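Local coordinates for protein 4-oxalocrotonate decarboxylase NahK (Pseudomonas putida, PDB 5D2K) that catalyses the metal-assisted decarboxylation of 2-oxohex-3-enedioate to 2-oxopent-4-enoate and carbon dioxide in the breakdown of naphthalene, at residues Arg8-Glu13 against Pro40-Ala45; Leu18-Glu23 against Arg55-Ala60; Asp49-Ile54 against Ala165-Ser170; Pro86-Leu91 against Asn222-Arg227. The protein carries 1 engineered substitution. All coordinates share one frame; numbering follows the deposited sequence.

Interaction 1. Residues Arg8-Glu13 against Pro40-Ala45; sequences RTLTRE and PEMTFA
R8 lays its guanidinium over the methyl group of A45, whose CB sits 4.0 Å above the plane and over its centre, with CG of R8 also 4.0 Å from CB of A45. Extended from CG to NE, the chain runs past A45 and carries its flat end over that methyl. NE of R8 forms a salt bridge with D49, farther along helix 44-60. T9 reaches segment 40-45 with both branches: OG1 lies 3.4 Å from O of E41, and CG2 is 4.2 Å from CG2 of T43. The polar ends of the two threonines are held by other residues, OG1 of T9 by D46 and OG1 of T43 by the backbone O of N7. On the inner side CD1 of L10 touches CE of M42 at 4.3 Å, and M42 continues onto I161 and A165 of helix 160-165. T11 and T43 are the N-caps of helices 12-27 and 44-60, making this surface contact a junction of two capped helix starts.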
loop_
_atom_site.group_PDB
_atom_site.type_symbol
_atom_site.label_atom_id
_atom_site.label_comp_id
_atom_site.label_asym_id
_atom_site.label_seq_id
_atom_site.Cartn_x
_atom_site.Cartn_y
_atom_site.Cartn_z
ATOM N N ARG A 8 9.754 22.625 -3.284
ATOM C CA ARG A 8 9.497 22.423 -1.859
ATOM C C ARG A 8 9.079 23.724 -1.189
ATOM O O ARG A 8 9.565 24.796 -1.559
ATOM C CB ARG A 8 10.736 21.851 -1.172
ATOM C CG ARG A 8 10.984 20.380 -1.495
ATOM C CD ARG A 8 12.339 19.912 -0.986
ATOM N NE ARG A 8 12.428 18.449 -0.985
ATOM C CZ ARG A 8 12.806 17.719 -2.026
ATOM N NH1 ARG A 8 13.135 18.305 -3.174
ATOM N NH2 ARG A 8 12.851 16.394 -1.923
ATOM N N THR A 9 8.182 23.641 -0.206
ATOM C CA THR A 9 7.751 24.842 0.518
ATOM C C THR A 9 7.928 24.732 2.034
ATOM O O THR A 9 7.878 25.738 2.745
ATOM C CB THR A 9 6.264 25.198 0.235
ATOM O OG1 THR A 9 5.397 24.194 0.783
ATOM C CG2 THR A 9 6.011 25.343 -1.258
ATOM N N LEU A 10 8.125 23.517 2.536
ATOM C CA LEU A 10 8.320 23.328 3.969
ATOM C C LEU A 10 9.749 23.638 4.403
ATOM O O LEU A 10 10.704 23.438 3.644
ATOM C CB LEU A 10 7.978 21.891 4.376
ATOM C CG LEU A 10 6.537 21.413 4.198
ATOM C CD1 LEU A 10 6.444 19.944 4.601
ATOM C CD2 LEU A 10 5.554 22.263 5.003
ATOM N N THR A 11 9.892 24.129 5.629
ATOM C CA THR A 11 11.198 24.207 6.265
ATOM C C THR A 11 11.560 22.813 6.774
ATOM O O THR A 11 10.670 21.972 6.947
ATOM C CB THR A 11 11.215 25.189 7.443
ATOM O OG1 THR A 11 10.373 24.698 8.493
ATOM C CG2 THR A 11 10.721 26.568 7.013
ATOM N N ARG A 12 12.847 22.572 7.025
ATOM C CA ARG A 12 13.273 21.283 7.574
ATOM C C ARG A 12 12.604 21.012 8.922
ATOM O O ARG A 12 12.142 19.897 9.183
ATOM C CB ARG A 12 14.796 21.213 7.719
ATOM C CG ARG A 12 15.244 19.948 8.428
ATOM C CD ARG A 12 16.746 19.732 8.424
ATOM N NE ARG A 12 17.060 18.584 9.266
ATOM C CZ ARG A 12 16.983 17.322 8.860
ATOM N NH1 ARG A 12 16.624 17.051 7.613
ATOM N NH2 ARG A 12 17.266 16.334 9.696
ATOM N N GLU A 13 12.537 22.035 9.769
ATOM C CA GLU A 13 11.860 21.926 11.054
ATOM C C GLU A 13 10.414 21.450 10.894
ATOM O O GLU A 13 9.939 20.614 11.671
ATOM C CB GLU A 13 11.888 23.273 11.784
ATOM C CG GLU A 13 11.199 23.250 13.132
ATOM C CD GLU A 13 10.342 24.477 13.369
ATOM O OE1 GLU A 13 9.302 24.618 12.688
ATOM O OE2 GLU A 13 10.713 25.299 14.234
ATOM N N PRO A 40 -1.291 24.894 2.959
ATOM C CA PRO A 40 -1.971 24.762 1.663
ATOM C C PRO A 40 -1.031 24.735 0.454
ATOM O O PRO A 40 -1.439 24.258 -0.600
ATOM C CB PRO A 40 -2.883 25.999 1.615
ATOM C CG PRO A 40 -2.306 26.948 2.602
ATOM C CD PRO A 40 -1.719 26.100 3.688
ATOM N N GLU A 41 0.196 25.224 0.608
ATOM C CA GLU A 41 1.148 25.250 -0.502
ATOM C C GLU A 41 2.017 24.000 -0.572
ATOM O O GLU A 41 2.867 23.880 -1.448
ATOM C CB GLU A 41 2.049 26.480 -0.402
ATOM C CG GLU A 41 1.284 27.799 -0.298
ATOM C CD GLU A 41 0.303 27.985 -1.433
ATOM O OE1 GLU A 41 0.716 27.831 -2.603
ATOM O OE2 GLU A 41 -0.883 28.278 -1.158
ATOM N N MET A 42 1.797 23.076 0.355
ATOM C CA MET A 42 2.554 21.831 0.406
ATOM C C MET A 42 2.559 21.112 -0.938
ATOM O O MET A 42 1.518 20.983 -1.588
ATOM C CB MET A 42 1.955 20.931 1.485
ATOM C CG MET A 42 2.835 19.827 1.947
ATOM S SD MET A 42 2.166 19.222 3.511
ATOM C CE MET A 42 2.957 17.620 3.549
ATOM N N THR A 43 3.741 20.655 -1.351
ATOM C CA THR A 43 3.904 19.965 -2.629
ATOM C C THR A 43 4.055 18.464 -2.439
ATOM O O THR A 43 4.211 17.990 -1.317
ATOM C CB THR A 43 5.137 20.455 -3.378
ATOM O OG1 THR A 43 6.316 20.087 -2.649
ATOM C CG2 THR A 43 5.089 21.976 -3.547
ATOM N N PHE A 44 4.050 17.721 -3.541
ATOM C CA PHE A 44 4.305 16.287 -3.445
ATOM C C PHE A 44 5.712 16.013 -2.910
ATOM O O PHE A 44 5.916 15.069 -2.135
ATOM C CB PHE A 44 4.112 15.605 -4.802
ATOM C CG PHE A 44 2.687 15.223 -5.090
ATOM C CD1 PHE A 44 2.093 14.159 -4.426
ATOM C CD2 PHE A 44 1.941 15.918 -6.030
ATOM C CE1 PHE A 44 0.784 13.802 -4.684
ATOM C CE2 PHE A 44 0.628 15.567 -6.293
ATOM C CZ PHE A 44 0.047 14.503 -5.619
ATOM N N ALA A 45 6.696 16.817 -3.314
ATOM C CA ALA A 45 8.044 16.640 -2.795
ATOM C C ALA A 45 8.080 16.875 -1.277
ATOM O O ALA A 45 8.733 16.120 -0.554
ATOM C CB ALA A 45 9.032 17.561 -3.518
#

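Interaction 2. Residues Leu18-Glu23 against Arg55-Ala60; sequences LAEHIE and RRRKEA. With EDO (1,2-ethanediol), chain E.
A salt-bridge network joins helices 12-27 and 44-60, whose short segments cross at -74° with axes 10.6 Å apart. Within the two segments E23 meets two bases, one with each oxygen. NE of R57 gives OE1 of E23 a nearly straight bond of 2.9 Å (167°), in the guanidinium plane but from above the carboxylate plane. NZ of K58 meets OE2 of E23 on its anti side, also at 2.9 Å. R57 bends at chi3 (64°), which turns NE toward E23; its CD packs 4.2 Å from CB of A19, and CB of E20 lies 3.7 Å above the guanidinium plane, toward its rim. One water links OE1 of E23 to NH2 of R57; another joins that NH2 to OE2 of E20. R61 also bridges to OE2 of E23, and K58 has further partners in E26 and Y94. An alanine at E23 would probably leave R57 without its direct carboxylate partner and K58 without one of its two acidic mates. E23, R57 and K58 thus form a charged network bridging two steeply crossing helices, its carboxylate buried and its R57 side reached by water.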
loop_
_atom_site.group_PDB
_atom_site.type_symbol
_atom_site.label_atom_id
_atom_site.label_comp_id
_atom_site.label_asym_id
_atom_site.label_seq_id
_atom_site.Cartn_x
_atom_site.Cartn_y
_atom_site.Cartn_z
ATOM N N LEU A 18 6.069 17.659 11.321
ATOM C CA LEU A 18 4.888 17.082 10.674
ATOM C C LEU A 18 4.979 15.563 10.711
ATOM O O LEU A 18 3.975 14.875 10.930
ATOM C CB LEU A 18 4.737 17.566 9.232
ATOM C CG LEU A 18 4.026 18.908 9.068
ATOM C CD1 LEU A 18 4.175 19.432 7.651
ATOM C CD2 LEU A 18 2.551 18.714 9.408
ATOM N N ALA A 19 6.183 15.034 10.510
ATOM C CA ALA A 19 6.347 13.583 10.536
ATOM C C ALA A 19 5.975 13.008 11.901
ATOM O O ALA A 19 5.295 11.979 11.987
ATOM C CB ALA A 19 7.764 13.212 10.172
ATOM N N GLU A 20 6.411 13.680 12.963
ATOM C CA GLU A 20 6.048 13.281 14.325
ATOM C C GLU A 20 4.529 13.333 14.552
ATOM O O GLU A 20 3.927 12.394 15.088
ATOM C CB GLU A 20 6.774 14.180 15.330
ATOM C CG GLU A 20 6.426 13.887 16.780
ATOM C CD GLU A 20 7.127 14.832 17.739
ATOM O OE1 GLU A 20 7.096 16.058 17.499
ATOM O OE2 GLU A 20 7.711 14.348 18.726
ATOM N N HIS A 21 3.919 14.434 14.130
ATOM C CA HIS A 21 2.480 14.644 14.278
ATOM C C HIS A 21 1.661 13.557 13.559
ATOM O O HIS A 21 0.754 12.926 14.135
ATOM C CB HIS A 21 2.169 16.048 13.752
ATOM C CG HIS A 21 0.713 16.357 13.620
ATOM N ND1 HIS A 21 -0.081 16.678 14.701
ATOM C CD2 HIS A 21 -0.082 16.430 12.528
ATOM C CE1 HIS A 21 -1.311 16.914 14.280
ATOM N NE2 HIS A 21 -1.338 16.776 12.966
ATOM N N ILE A 22 2.018 13.300 12.308
ATOM C CA ILE A 22 1.278 12.342 11.507
ATOM C C ILE A 22 1.542 10.918 12.002
ATOM O O ILE A 22 0.618 10.099 12.105
ATOM C CB ILE A 22 1.648 12.494 10.013
ATOM C CG1 ILE A 22 1.161 13.849 9.500
ATOM C CG2 ILE A 22 1.066 11.355 9.168
ATOM C CD1 ILE A 22 1.607 14.166 8.079
ATOM N N GLU A 23 2.802 10.616 12.321
ATOM C CA GLU A 23 3.100 9.287 12.853
ATOM C C GLU A 23 2.371 9.025 14.172
ATOM O O GLU A 23 1.885 7.909 14.416
ATOM C CB GLU A 23 4.599 9.085 13.052
ATOM C CG GLU A 23 4.862 7.620 13.400
ATOM C CD GLU A 23 6.284 7.330 13.819
ATOM O OE1 GLU A 23 6.894 8.151 14.542
ATOM O OE2 GLU A 23 6.803 6.265 13.439
ATOM N N ARG A 55 9.428 7.102 7.832
ATOM C CA ARG A 55 10.217 5.881 7.653
ATOM C C ARG A 55 11.492 5.896 8.509
ATOM O O ARG A 55 11.813 4.894 9.161
ATOM C CB ARG A 55 10.581 5.669 6.172
ATOM C CG ARG A 55 11.344 4.371 5.931
ATOM C CD ARG A 55 11.732 4.174 4.470
ATOM N NE ARG A 55 12.680 3.064 4.349
ATOM C CZ ARG A 55 12.791 2.291 3.271
ATOM N NH1 ARG A 55 12.023 2.507 2.216
ATOM N NH2 ARG A 55 13.676 1.301 3.258
ATOM N N ARG A 56 12.205 7.030 8.515
ATOM C CA ARG A 56 13.416 7.158 9.309
ATOM C C ARG A 56 13.133 7.016 10.816
ATOM O O ARG A 56 13.884 6.349 11.531
ATOM C CB ARG A 56 14.116 8.496 9.033
ATOM C CG ARG A 56 15.529 8.546 9.618
ATOM C CD ARG A 56 15.975 9.981 9.920
ATOM N NE ARG A 56 15.072 10.620 10.874
ATOM C CZ ARG A 56 15.088 10.407 12.187
ATOM N NH1 ARG A 56 15.968 9.568 12.726
ATOM N NH2 ARG A 56 14.211 11.025 12.965
ATOM N N ARG A 57 12.050 7.624 11.288
ATOM C CA ARG A 57 11.670 7.491 12.692
ATOM C C ARG A 57 11.473 6.017 13.057
ATOM O O ARG A 57 11.913 5.558 14.115
ATOM C CB ARG A 57 10.393 8.287 12.983
ATOM C CG ARG A 57 10.564 9.807 12.856
ATOM C CD ARG A 57 9.225 10.542 13.054
ATOM N NE ARG A 57 8.672 10.378 14.399
ATOM C CZ ARG A 57 9.055 11.090 15.459
ATOM N NH1 ARG A 57 9.986 12.034 15.341
ATOM N NH2 ARG A 57 8.501 10.863 16.644
ATOM N N LYS A 58 10.819 5.272 12.170
ATOM C CA LYS A 58 10.548 3.875 12.459
ATOM C C LYS A 58 11.834 3.056 12.421
ATOM O O LYS A 58 12.048 2.208 13.288
ATOM C CB LYS A 58 9.508 3.308 11.477
ATOM C CG LYS A 58 8.130 3.927 11.674
ATOM C CD LYS A 58 7.042 3.111 10.977
ATOM C CE LYS A 58 5.678 3.769 11.102
ATOM N NZ LYS A 58 5.276 4.008 12.540
ATOM N N GLU A 59 12.692 3.313 11.439
ATOM C CA GLU A 59 13.980 2.629 11.339
ATOM C C GLU A 59 14.851 2.894 12.567
ATOM O O GLU A 59 15.539 1.993 13.063
ATOM C CB GLU A 59 14.725 3.066 10.072
ATOM C CG GLU A 59 14.135 2.534 8.762
ATOM C CD GLU A 59 14.681 3.252 7.528
ATOM O OE1 GLU A 59 15.107 4.423 7.649
ATOM O OE2 GLU A 59 14.675 2.644 6.432
ATOM N N ALA A 60 14.823 4.144 13.036
ATOM C CA ALA A 60 15.659 4.556 14.157
ATOM C C ALA A 60 15.276 3.860 15.450
ATOM O O ALA A 60 16.125 3.685 16.335
ATOM C CB ALA A 60 15.588 6.070 14.344
HETATM C C1 EDO E . 12.754 -1.210 0.649
HETATM O O1 EDO E . 13.764 -1.070 1.654
HETATM C C2 EDO E . 13.047 -0.234 -0.479
HETATM O O2 EDO E . 12.756 1.106 -0.063
HETATM O O HOH W 1 10.625 13.726 17.526
HETATM O O HOH W 2 8.902 12.082 19.180
HETATM O O HOH W 3 6.197 9.119 16.977
#

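Interaction 3. Residues Asp49-Ile54 against Ala165-Ser170; sequences DVQWEI and ADNASS. With OOG (2-oxoadipic acid), chain D.
Q51 and N167 meet at about a right angle, their amide planes 65° apart, with CD of Q51 3.4 Å from OD1 of N167. With CG anti to the backbone N (chi1 -173°) and the chain extended beyond it, Q51 carries its amide out to N167. Beside them CD1 of I54 packs 3.4 Å from O of A165, and CG1 of V50 lies 4.1 Å from CB of A165. The two amides bond elsewhere: NE2 of Q51 donates to the backbone O of V164 and of Y88, while OD1 of N167 accepts from N of F90. Further out, O of N167 takes both N and OG of S170; the bond from OG is 2.9 Å long, nearly along the C=O axis (171°). S169 OG then donates to O1 of 2-oxoadipic acid at 2.8 Å, and O of A168 accepts from K69. N167, with positive phi, is the C-prime residue of a Schellman motif ending helix 160-165, from which the chain passes directly into the substrate-analogue pocket.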
loop_
_atom_site.group_PDB
_atom_site.type_symbol
_atom_site.label_atom_id
_atom_site.label_comp_id
_atom_site.label_asym_id
_atom_site.label_seq_id
_atom_site.Cartn_x
_atom_site.Cartn_y
_atom_site.Cartn_z
ATOM N N ASP A 49 8.924 14.006 1.482
ATOM C CA ASP A 49 9.918 14.299 2.519
ATOM C C ASP A 49 9.378 13.875 3.884
ATOM O O ASP A 49 10.084 13.252 4.685
ATOM C CB ASP A 49 10.271 15.800 2.575
ATOM C CG ASP A 49 11.194 16.247 1.448
ATOM O OD1 ASP A 49 11.730 15.407 0.697
ATOM O OD2 ASP A 49 11.398 17.479 1.328
ATOM N N VAL A 50 8.121 14.229 4.144
ATOM C CA VAL A 50 7.501 13.860 5.404
ATOM C C VAL A 50 7.385 12.334 5.523
ATOM O O VAL A 50 7.728 11.772 6.561
ATOM C CB VAL A 50 6.120 14.529 5.562
ATOM C CG1 VAL A 50 5.368 13.975 6.772
ATOM C CG2 VAL A 50 6.280 16.043 5.683
ATOM N N GLN A 51 6.925 11.671 4.464
ATOM C CA GLN A 51 6.801 10.216 4.486
ATOM C C GLN A 51 8.132 9.520 4.766
ATOM O O GLN A 51 8.201 8.594 5.590
ATOM C CB GLN A 51 6.236 9.692 3.161
ATOM C CG GLN A 51 5.944 8.184 3.225
ATOM C CD GLN A 51 5.644 7.579 1.872
ATOM O OE1 GLN A 51 6.434 6.792 1.343
ATOM N NE2 GLN A 51 4.485 7.919 1.312
ATOM N N TRP A 52 9.194 9.954 4.082
ATOM C CA TRP A 52 10.486 9.316 4.281
ATOM C C TRP A 52 11.062 9.636 5.666
ATOM O O TRP A 52 11.845 8.859 6.211
ATOM C CB TRP A 52 11.477 9.717 3.176
ATOM C CG TRP A 52 11.266 8.996 1.865
ATOM C CD1 TRP A 52 10.389 9.335 0.884
ATOM C CD2 TRP A 52 11.962 7.823 1.397
ATOM N NE1 TRP A 52 10.490 8.454 -0.173
ATOM C CE2 TRP A 52 11.445 7.513 0.122
ATOM C CE3 TRP A 52 12.964 7.005 1.938
ATOM C CZ2 TRP A 52 11.898 6.422 -0.630
ATOM C CZ3 TRP A 52 13.419 5.920 1.189
ATOM C CH2 TRP A 52 12.879 5.639 -0.078
ATOM N N GLU A 53 10.657 10.762 6.253
ATOM C CA GLU A 53 11.068 11.051 7.620
ATOM C C GLU A 53 10.336 10.134 8.599
ATOM O O GLU A 53 10.924 9.695 9.582
ATOM C CB GLU A 53 10.838 12.526 7.967
ATOM C CG GLU A 53 11.059 12.898 9.433
ATOM C CD GLU A 53 12.439 12.610 9.999
ATOM O OE1 GLU A 53 13.410 12.361 9.240
ATOM O OE2 GLU A 53 12.548 12.651 11.250
ATOM N N ILE A 54 9.071 9.820 8.331
ATOM C CA ILE A 54 8.367 8.847 9.165
ATOM C C ILE A 54 9.064 7.492 9.055
ATOM O O ILE A 54 9.281 6.812 10.066
ATOM C CB ILE A 54 6.881 8.726 8.772
ATOM C CG1 ILE A 54 6.151 10.053 9.049
ATOM C CG2 ILE A 54 6.216 7.609 9.549
ATOM C CD1 ILE A 54 4.680 10.043 8.632
ATOM N N ALA A 165 1.837 12.084 2.668
ATOM C CA ALA A 165 2.484 12.404 3.933
ATOM C C ALA A 165 2.128 11.391 5.030
ATOM O O ALA A 165 2.931 11.147 5.933
ATOM C CB ALA A 165 2.100 13.824 4.378
ATOM N N ASP A 166 0.916 10.835 4.937
ATOM C CA ASP A 166 0.404 9.788 5.835
ATOM C C ASP A 166 0.751 8.369 5.337
ATOM O O ASP A 166 0.040 7.395 5.618
ATOM C CB ASP A 166 -1.121 9.966 5.980
ATOM C CG ASP A 166 -1.756 9.043 7.016
ATOM O OD1 ASP A 166 -1.150 8.786 8.071
ATOM O OD2 ASP A 166 -2.894 8.583 6.759
ATOM N N ASN A 167 1.856 8.258 4.604
ATOM C CA ASN A 167 2.345 6.968 4.130
ATOM C C ASN A 167 1.276 6.160 3.387
ATOM O O ASN A 167 1.162 4.945 3.551
ATOM C CB ASN A 167 2.904 6.148 5.296
ATOM C CG ASN A 167 3.720 4.963 4.817
ATOM O OD1 ASN A 167 4.320 5.025 3.745
ATOM N ND2 ASN A 167 3.725 3.880 5.585
ATOM N N ALA A 168 0.501 6.860 2.569
ATOM C CA ALA A 168 -0.530 6.235 1.734
ATOM C C ALA A 168 -1.474 5.331 2.545
ATOM O O ALA A 168 -1.910 4.294 2.062
ATOM C CB ALA A 168 0.121 5.454 0.596
ATOM N N SER A 169 -1.795 5.756 3.770
ATOM C CA SER A 169 -2.808 5.098 4.614
ATOM C C SER A 169 -2.424 3.680 5.061
ATOM O O SER A 169 -3.275 2.909 5.511
ATOM C CB SER A 169 -4.162 5.048 3.890
ATOM O OG SER A 169 -4.537 6.331 3.389
ATOM N N SER A 170 -1.146 3.337 4.962
ATOM C CA SER A 170 -0.726 1.975 5.276
ATOM C C SER A 170 -0.868 1.665 6.761
ATOM O O SER A 170 -0.640 2.536 7.610
ATOM C CB SER A 170 0.725 1.762 4.851
ATOM O OG SER A 170 0.910 2.051 3.474
HETATM C C2 OOG D . -4.675 5.228 -0.084
HETATM C C3 OOG D . -4.106 3.825 -0.210
HETATM C C4 OOG D . -4.193 3.336 -1.641
HETATM C C6 OOG D . -4.300 1.092 -2.965
HETATM O O4 OOG D . -4.020 -0.126 -3.044
HETATM O O3 OOG D . -4.957 1.661 -3.874
HETATM C C5 OOG D . -3.853 1.867 -1.750
HETATM C C1 OOG D . -6.118 5.165 0.376
HETATM O O1 OOG D . -6.465 5.661 1.488
HETATM O O2 OOG D . -6.976 4.618 -0.365
HETATM O O5 OOG D . -3.229 1.272 -0.899
#

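Interaction 4. Residues Pro86-Leu91 against Asn222-Arg227; sequences PIYGFL and NLLAER. With EDO (1,2-ethanediol), chain H.
The ring of Y88 carries CD2 of L224 over one face, a CH-pi contact 4.1 Å from the ring centroid and 28° off the normal. At the ring edge, in its plane, lies O1 of a 1,2-ethanediol molecule, probably from the crystallisation liquor. OH of Y88 donates to this O1 at 2.8 Å, and O1 in turn donates a hydrogen bond to the backbone O of L223 at 2.7 Å, so the diol bridges strand and helix. The side chains of L223 and Y88 run past each other in opposite directions, CB of L223 3.9 Å from CD2 of Y88 and CD1 of L223 4.1 Å from O of P86. At the hydroxyl end CD of R227 comes within 3.5 Å of OH of Y88; the guanidinium is turned 66° from the ring, and its NH2 is held by D49. Y88 has CG between the backbone N and the carbonyl carbon (chi1 69°), which starts the ring off toward the helix. A leucine here, lacking ring and hydroxyl, would probably leave NE1 of W52 without this acceptor and CD2 of L224 without an aromatic face to lie on. Around this pair, Y88 stacks on Y48 of helix 44-60 and touches M70 of strand 65-71, the antiparallel neighbour of strand 87-92, while P86 reaches M219 and Y88 reaches L220, both of helix 213-225.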
loop_
_atom_site.group_PDB
_atom_site.type_symbol
_atom_site.label_atom_id
_atom_site.label_comp_id
_atom_site.label_asym_id
_atom_site.label_seq_id
_atom_site.Cartn_x
_atom_site.Cartn_y
_atom_site.Cartn_z
ATOM N N PRO A 86 -1.213 7.998 -8.965
ATOM C CA PRO A 86 -0.584 6.880 -8.249
ATOM C C PRO A 86 0.501 7.348 -7.297
ATOM O O PRO A 86 1.301 8.231 -7.620
ATOM C CB PRO A 86 0.021 6.030 -9.362
ATOM C CG PRO A 86 -0.691 6.473 -10.622
ATOM C CD PRO A 86 -0.949 7.930 -10.411
ATOM N N ILE A 87 0.521 6.725 -6.129
ATOM C CA ILE A 87 1.429 7.093 -5.052
ATOM C C ILE A 87 2.073 5.837 -4.490
ATOM O O ILE A 87 1.625 4.718 -4.780
ATOM C CB ILE A 87 0.683 7.842 -3.932
ATOM C CG1 ILE A 87 -0.419 6.954 -3.345
ATOM C CG2 ILE A 87 0.085 9.146 -4.474
ATOM C CD1 ILE A 87 -1.205 7.626 -2.201
ATOM N N TYR A 88 3.125 6.003 -3.696
ATOM C CA TYR A 88 3.698 4.862 -3.006
ATOM C C TYR A 88 3.849 5.173 -1.512
ATOM O O TYR A 88 3.758 6.327 -1.097
ATOM C CB TYR A 88 5.049 4.448 -3.617
ATOM C CG TYR A 88 6.202 5.419 -3.405
ATOM C CD1 TYR A 88 6.914 5.445 -2.209
ATOM C CD2 TYR A 88 6.579 6.304 -4.414
ATOM C CE1 TYR A 88 7.973 6.330 -2.029
ATOM C CE2 TYR A 88 7.630 7.182 -4.250
ATOM C CZ TYR A 88 8.323 7.201 -3.053
ATOM O OH TYR A 88 9.371 8.085 -2.878
ATOM N N GLY A 89 4.059 4.123 -0.729
ATOM C CA GLY A 89 4.397 4.246 0.680
ATOM C C GLY A 89 5.216 3.034 1.084
ATOM O O GLY A 89 5.488 2.159 0.255
ATOM N N PHE A 90 5.629 2.979 2.346
ATOM C CA PHE A 90 6.454 1.868 2.822
ATOM C C PHE A 90 5.700 0.967 3.797
ATOM O O PHE A 90 4.680 1.369 4.370
ATOM C CB PHE A 90 7.733 2.400 3.495
ATOM C CG PHE A 90 7.472 3.123 4.792
ATOM C CD1 PHE A 90 7.379 2.423 5.990
ATOM C CD2 PHE A 90 7.286 4.497 4.808
ATOM C CE1 PHE A 90 7.113 3.086 7.184
ATOM C CE2 PHE A 90 7.026 5.164 5.985
ATOM C CZ PHE A 90 6.935 4.458 7.182
ATOM N N LEU A 91 6.221 -0.244 3.989
ATOM C CA LEU A 91 5.629 -1.224 4.903
ATOM C C LEU A 91 6.601 -1.569 6.034
ATOM O O LEU A 91 7.723 -2.040 5.785
ATOM C CB LEU A 91 5.239 -2.496 4.135
ATOM C CG LEU A 91 4.312 -2.275 2.940
ATOM C CD1 LEU A 91 4.178 -3.573 2.150
ATOM C CD2 LEU A 91 2.939 -1.805 3.400
ATOM N N ASN A 222 10.146 4.225 -11.291
ATOM C CA ASN A 222 10.241 5.569 -11.857
ATOM C C ASN A 222 9.953 6.657 -10.821
ATOM O O ASN A 222 10.647 7.677 -10.784
ATOM C CB ASN A 222 9.316 5.678 -13.069
ATOM C CG ASN A 222 9.815 4.829 -14.231
ATOM O OD1 ASN A 222 11.018 4.596 -14.350
ATOM N ND2 ASN A 222 8.899 4.346 -15.067
ATOM N N LEU A 223 8.975 6.421 -9.949
ATOM C CA LEU A 223 8.675 7.385 -8.885
ATOM C C LEU A 223 9.846 7.516 -7.910
ATOM O O LEU A 223 10.209 8.626 -7.487
ATOM C CB LEU A 223 7.400 6.978 -8.136
ATOM C CG LEU A 223 6.104 7.127 -8.933
ATOM C CD1 LEU A 223 4.926 6.480 -8.215
ATOM C CD2 LEU A 223 5.836 8.611 -9.179
ATOM N N LEU A 224 10.446 6.384 -7.552
ATOM C CA LEU A 224 11.555 6.386 -6.609
ATOM C C LEU A 224 12.753 7.116 -7.202
ATOM O O LEU A 224 13.465 7.808 -6.483
ATOM C CB LEU A 224 11.936 4.952 -6.212
ATOM C CG LEU A 224 10.966 4.238 -5.270
ATOM C CD1 LEU A 224 11.320 2.754 -5.215
ATOM C CD2 LEU A 224 11.020 4.837 -3.868
ATOM N N ALA A 225 12.945 6.986 -8.515
ATOM C CA ALA A 225 14.088 7.612 -9.181
ATOM C C ALA A 225 14.061 9.137 -9.075
ATOM O O ALA A 225 15.115 9.787 -9.133
ATOM C CB ALA A 225 14.139 7.185 -10.647
ATOM N N GLU A 226 12.872 9.709 -8.916
ATOM C CA GLU A 226 12.744 11.158 -8.754
ATOM C C GLU A 226 13.498 11.653 -7.521
ATOM O O GLU A 226 13.894 12.815 -7.453
ATOM C CB GLU A 226 11.278 11.565 -8.651
ATOM C CG GLU A 226 10.441 11.239 -9.882
ATOM C CD GLU A 226 8.981 11.626 -9.700
ATOM O OE1 GLU A 226 8.690 12.417 -8.780
ATOM O OE2 GLU A 226 8.124 11.139 -10.468
ATOM N N ARG A 227 13.678 10.773 -6.543
ATOM C CA ARG A 227 14.416 11.092 -5.331
ATOM C C ARG A 227 15.782 10.406 -5.264
ATOM O O ARG A 227 16.402 10.361 -4.210
ATOM C CB ARG A 227 13.587 10.709 -4.093
ATOM C CG ARG A 227 12.246 11.432 -4.023
ATOM C CD ARG A 227 11.417 10.976 -2.808
ATOM N NE ARG A 227 12.059 11.291 -1.537
ATOM C CZ ARG A 227 11.884 12.440 -0.885
ATOM N NH1 ARG A 227 11.099 13.381 -1.396
ATOM N NH2 ARG A 227 12.497 12.643 0.274
HETATM C C1 EDO H . 8.713 10.896 -5.332
HETATM O O1 EDO H . 9.570 9.747 -5.153
HETATM C C2 EDO H . 7.657 10.635 -6.406
HETATM O O2 EDO H . 7.106 11.884 -6.862
#

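In the fold
Helix 44-60 runs through interactions 2 and 3 and begins in interaction 1. Interactions 2 and 3 have centres about 8 Å apart and meet where CB of A19 lies 3.4 Å from CG of E53. Interactions 1 and 2 touch through CD1 of L10 and CD1 of L18, 3.8 Å apart. D49 of interaction 3 is a relay, one carboxylate oxygen serving R8 of interaction 1 and the other R227 of interaction 4. CB of R55 in interaction 2 packs 3.6 Å from CE2 of F90 in interaction 4. Interaction 3 enters the 2-oxoadipate pocket itself; interaction 4 lies farther off, the side chain of P86 about 9 Å from the ligand and about 5 Å from that of L72, which binds it.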